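Local coordinates for protein ferredoxin (Rhodopseudomonas palustris, PDB 4LTU) that carries a [2Fe-2S] cluster and probably shuttles electrons between redox partners, as in other ferredoxins of the adrenodoxin/putidaredoxin family, at residues P2-D10 with I91-I102. Numbering follows the deposited sequence.
Unlike the reference sequence in segment 91-102: Ile102 (reference Leu).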
# COMPACT_ATOMS: atom_id res chain seq x y z
N PRO A 2 12.69 5.37 7.63
CA PRO A 2 11.40 5.85 8.12
C PRO A 2 10.48 4.75 8.66
O PRO A 2 10.93 3.64 9.02
CB PRO A 2 10.79 6.52 6.89
CG PRO A 2 11.96 7.09 6.18
CD PRO A 2 13.11 6.10 6.42
N SER A 3 9.20 5.07 8.72
CA SER A 3 8.24 4.30 9.45
C SER A 3 6.88 4.47 8.81
O SER A 3 6.46 5.60 8.51
CB SER A 3 8.20 4.81 10.90
OG SER A 3 7.68 3.83 11.78
N ILE A 4 6.20 3.34 8.61
CA ILE A 4 4.90 3.31 8.00
C ILE A 4 3.96 2.74 9.02
O ILE A 4 4.25 1.73 9.64
CB ILE A 4 4.81 2.36 6.77
CG1 ILE A 4 5.88 2.67 5.72
CG2 ILE A 4 3.43 2.42 6.13
CD1 ILE A 4 6.07 1.51 4.77
N THR A 5 2.80 3.36 9.15
CA THR A 5 1.72 2.82 9.98
C THR A 5 0.72 2.04 9.11
O THR A 5 0.18 2.60 8.15
CB THR A 5 1.01 3.97 10.70
OG1 THR A 5 2.00 4.88 11.22
CG2 THR A 5 0.16 3.47 11.81
N PHE A 6 0.49 0.76 9.42
CA PHE A 6 -0.52 -0.04 8.74
C PHE A 6 -1.74 -0.29 9.64
O PHE A 6 -1.56 -0.64 10.81
CB PHE A 6 0.03 -1.40 8.29
CG PHE A 6 0.82 -1.37 7.00
CD1 PHE A 6 0.18 -1.57 5.77
CD2 PHE A 6 2.20 -1.20 7.01
CE1 PHE A 6 0.91 -1.57 4.56
CE2 PHE A 6 2.94 -1.19 5.82
CZ PHE A 6 2.30 -1.38 4.60
N ILE A 7 -2.95 -0.14 9.09
CA ILE A 7 -4.18 -0.43 9.85
C ILE A 7 -5.02 -1.54 9.22
O ILE A 7 -5.40 -1.46 8.06
CB ILE A 7 -5.02 0.86 10.06
CG1 ILE A 7 -4.27 1.81 10.98
CG2 ILE A 7 -6.44 0.53 10.60
CD1 ILE A 7 -4.39 3.23 10.57
N HIS A 8 -5.29 -2.57 10.01
CA HIS A 8 -6.10 -3.73 9.60
C HIS A 8 -7.57 -3.37 9.56
O HIS A 8 -7.99 -2.40 10.21
CB HIS A 8 -5.83 -4.93 10.52
CG HIS A 8 -4.43 -5.44 10.42
ND1 HIS A 8 -3.38 -4.84 11.08
CD2 HIS A 8 -3.89 -6.45 9.69
CE1 HIS A 8 -2.25 -5.47 10.78
NE2 HIS A 8 -2.54 -6.46 9.95
N PRO A 9 -8.36 -4.12 8.79
CA PRO A 9 -9.81 -3.92 8.75
C PRO A 9 -10.41 -3.70 10.15
O PRO A 9 -11.32 -2.86 10.32
CB PRO A 9 -10.34 -5.25 8.18
CG PRO A 9 -9.14 -6.08 7.85
CD PRO A 9 -7.94 -5.19 7.87
N ASP A 10 -9.88 -4.43 11.14
CA ASP A 10 -10.41 -4.36 12.51
C ASP A 10 -10.05 -3.08 13.26
O ASP A 10 -10.67 -2.76 14.26
CB ASP A 10 -10.07 -5.63 13.34
CG ASP A 10 -8.58 -5.95 13.38
OD1 ASP A 10 -8.26 -7.07 13.82
OD2 ASP A 10 -7.72 -5.12 13.01
N ILE A 91 9.05 4.82 -0.46
CA ILE A 91 9.24 5.57 0.77
C ILE A 91 10.41 6.55 0.68
O ILE A 91 11.46 6.25 0.10
CB ILE A 91 9.30 4.64 1.99
CG1 ILE A 91 7.88 4.17 2.28
CG2 ILE A 91 9.82 5.39 3.26
CD1 ILE A 91 7.75 2.69 2.31
N ALA A 92 10.15 7.75 1.21
CA ALA A 92 11.10 8.86 1.23
C ALA A 92 10.94 9.56 2.58
O ALA A 92 9.94 9.36 3.27
CB ALA A 92 10.81 9.83 0.08
N PRO A 93 11.93 10.39 2.97
CA PRO A 93 11.88 11.01 4.30
C PRO A 93 10.50 11.60 4.61
O PRO A 93 9.95 11.39 5.70
CB PRO A 93 12.92 12.14 4.20
CG PRO A 93 13.86 11.69 3.12
CD PRO A 93 13.06 10.89 2.15
N GLU A 94 9.95 12.31 3.62
CA GLU A 94 8.68 13.01 3.72
C GLU A 94 7.50 12.09 3.99
O GLU A 94 6.42 12.55 4.39
CB GLU A 94 8.42 13.81 2.44
CG GLU A 94 9.68 14.34 1.73
CD GLU A 94 10.19 13.41 0.62
OE1 GLU A 94 9.36 12.73 -0.03
OE2 GLU A 94 11.42 13.37 0.37
N LEU A 95 7.68 10.78 3.77
CA LEU A 95 6.59 9.84 4.05
C LEU A 95 6.77 9.12 5.39
O LEU A 95 6.04 8.17 5.70
CB LEU A 95 6.35 8.87 2.89
CG LEU A 95 6.21 9.51 1.50
CD1 LEU A 95 6.13 8.46 0.44
CD2 LEU A 95 5.01 10.44 1.44
N ASP A 96 7.74 9.57 6.17
CA ASP A 96 7.96 9.03 7.51
C ASP A 96 6.69 9.41 8.23
O ASP A 96 6.37 10.61 8.31
CB ASP A 96 9.21 9.65 8.16
CG ASP A 96 9.53 9.09 9.55
OD1 ASP A 96 8.85 8.18 10.07
OD2 ASP A 96 10.52 9.58 10.14
N GLY A 97 5.96 8.41 8.69
CA GLY A 97 4.62 8.61 9.27
C GLY A 97 3.44 8.18 8.41
O GLY A 97 2.29 8.20 8.87
N LEU A 98 3.71 7.78 7.16
CA LEU A 98 2.65 7.38 6.22
C LEU A 98 1.70 6.32 6.79
O LEU A 98 2.14 5.32 7.38
CB LEU A 98 3.25 6.86 4.91
CG LEU A 98 2.29 6.47 3.77
CD1 LEU A 98 1.59 7.67 3.15
CD2 LEU A 98 3.04 5.66 2.73
N VAL A 99 0.40 6.55 6.59
CA VAL A 99 -0.59 5.66 7.17
C VAL A 99 -1.28 4.92 6.04
O VAL A 99 -1.78 5.54 5.10
CB VAL A 99 -1.61 6.45 8.02
CG1 VAL A 99 -2.78 5.52 8.53
CG2 VAL A 99 -0.93 7.15 9.16
N LEU A 100 -1.30 3.60 6.12
CA LEU A 100 -2.01 2.83 5.10
C LEU A 100 -2.98 1.87 5.76
O LEU A 100 -2.66 1.24 6.75
CB LEU A 100 -1.05 2.07 4.19
CG LEU A 100 0.15 2.77 3.55
CD1 LEU A 100 1.06 1.67 2.95
CD2 LEU A 100 -0.30 3.79 2.51
N ARG A 101 -4.18 1.80 5.21
CA ARG A 101 -5.16 0.84 5.68
C ARG A 101 -5.32 -0.22 4.61
O ARG A 101 -5.29 0.09 3.40
CB ARG A 101 -6.48 1.53 6.03
CG ARG A 101 -6.25 2.66 7.09
CD ARG A 101 -7.52 3.17 7.74
NE ARG A 101 -7.95 4.41 7.12
CZ ARG A 101 -8.07 5.57 7.75
NH1 ARG A 101 -7.83 5.65 9.06
NH2 ARG A 101 -8.47 6.64 7.06
N ILE A 102 -5.47 -1.45 5.06
CA ILE A 102 -5.50 -2.61 4.22
C ILE A 102 -6.94 -3.12 4.08
O ILE A 102 -7.71 -3.09 5.04
CB ILE A 102 -4.53 -3.72 4.70
CG1 ILE A 102 -4.48 -3.82 6.21
CG2 ILE A 102 -3.08 -3.45 4.22
CD1 ILE A 102 -3.28 -4.69 6.71
O HOH W 1 1.31 8.17 11.59
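Thr5 and Ile7 of strand 3-7 pair in parallel with strand 99-101: Thr5 O accepts from Leu100 N at 2.7 Å and Ile7 N donates to Leu100 O. Gly97 N, in a type II turn, extends the ladder to Ser3 O. On the buried face, Leu100 CD1 lies 3.6 Å from Phe6 CE1, the two side chains running alongside each other, and also meets Ile4 CG2. With CG1 beside its backbone N (chi1 -54°), Ile4 sends CD1 to Ile91 CD1, while CG2 rests near Leu98 O, 3.4 Å away. An alanine at Ile4 would lose both branches and is likely to leave a gap between Ile91 and Leu100. Ile102, which replaces the reference leucine, holds CG1 between backbone N and carbonyl carbon (chi1 38°); its CD1 makes a CH-pi contact over one His8 face, 3.8 Å from the ring centroid, and CG2 meets the Phe6 edge. On the opposite face, shared with Thr5, Ile7 CD1 touches Val99 CG1 at 3.5 Å, and Ile7 CB packs on Arg101 CG; the guanidinium reaches Asp54 in a salt bridge. The two are neighbouring inner strands of the mixed ferredoxin sheet, flanked by strands 13-17 and 50-53, with helix 24-29 covering Ile4, Phe6 and Leu100.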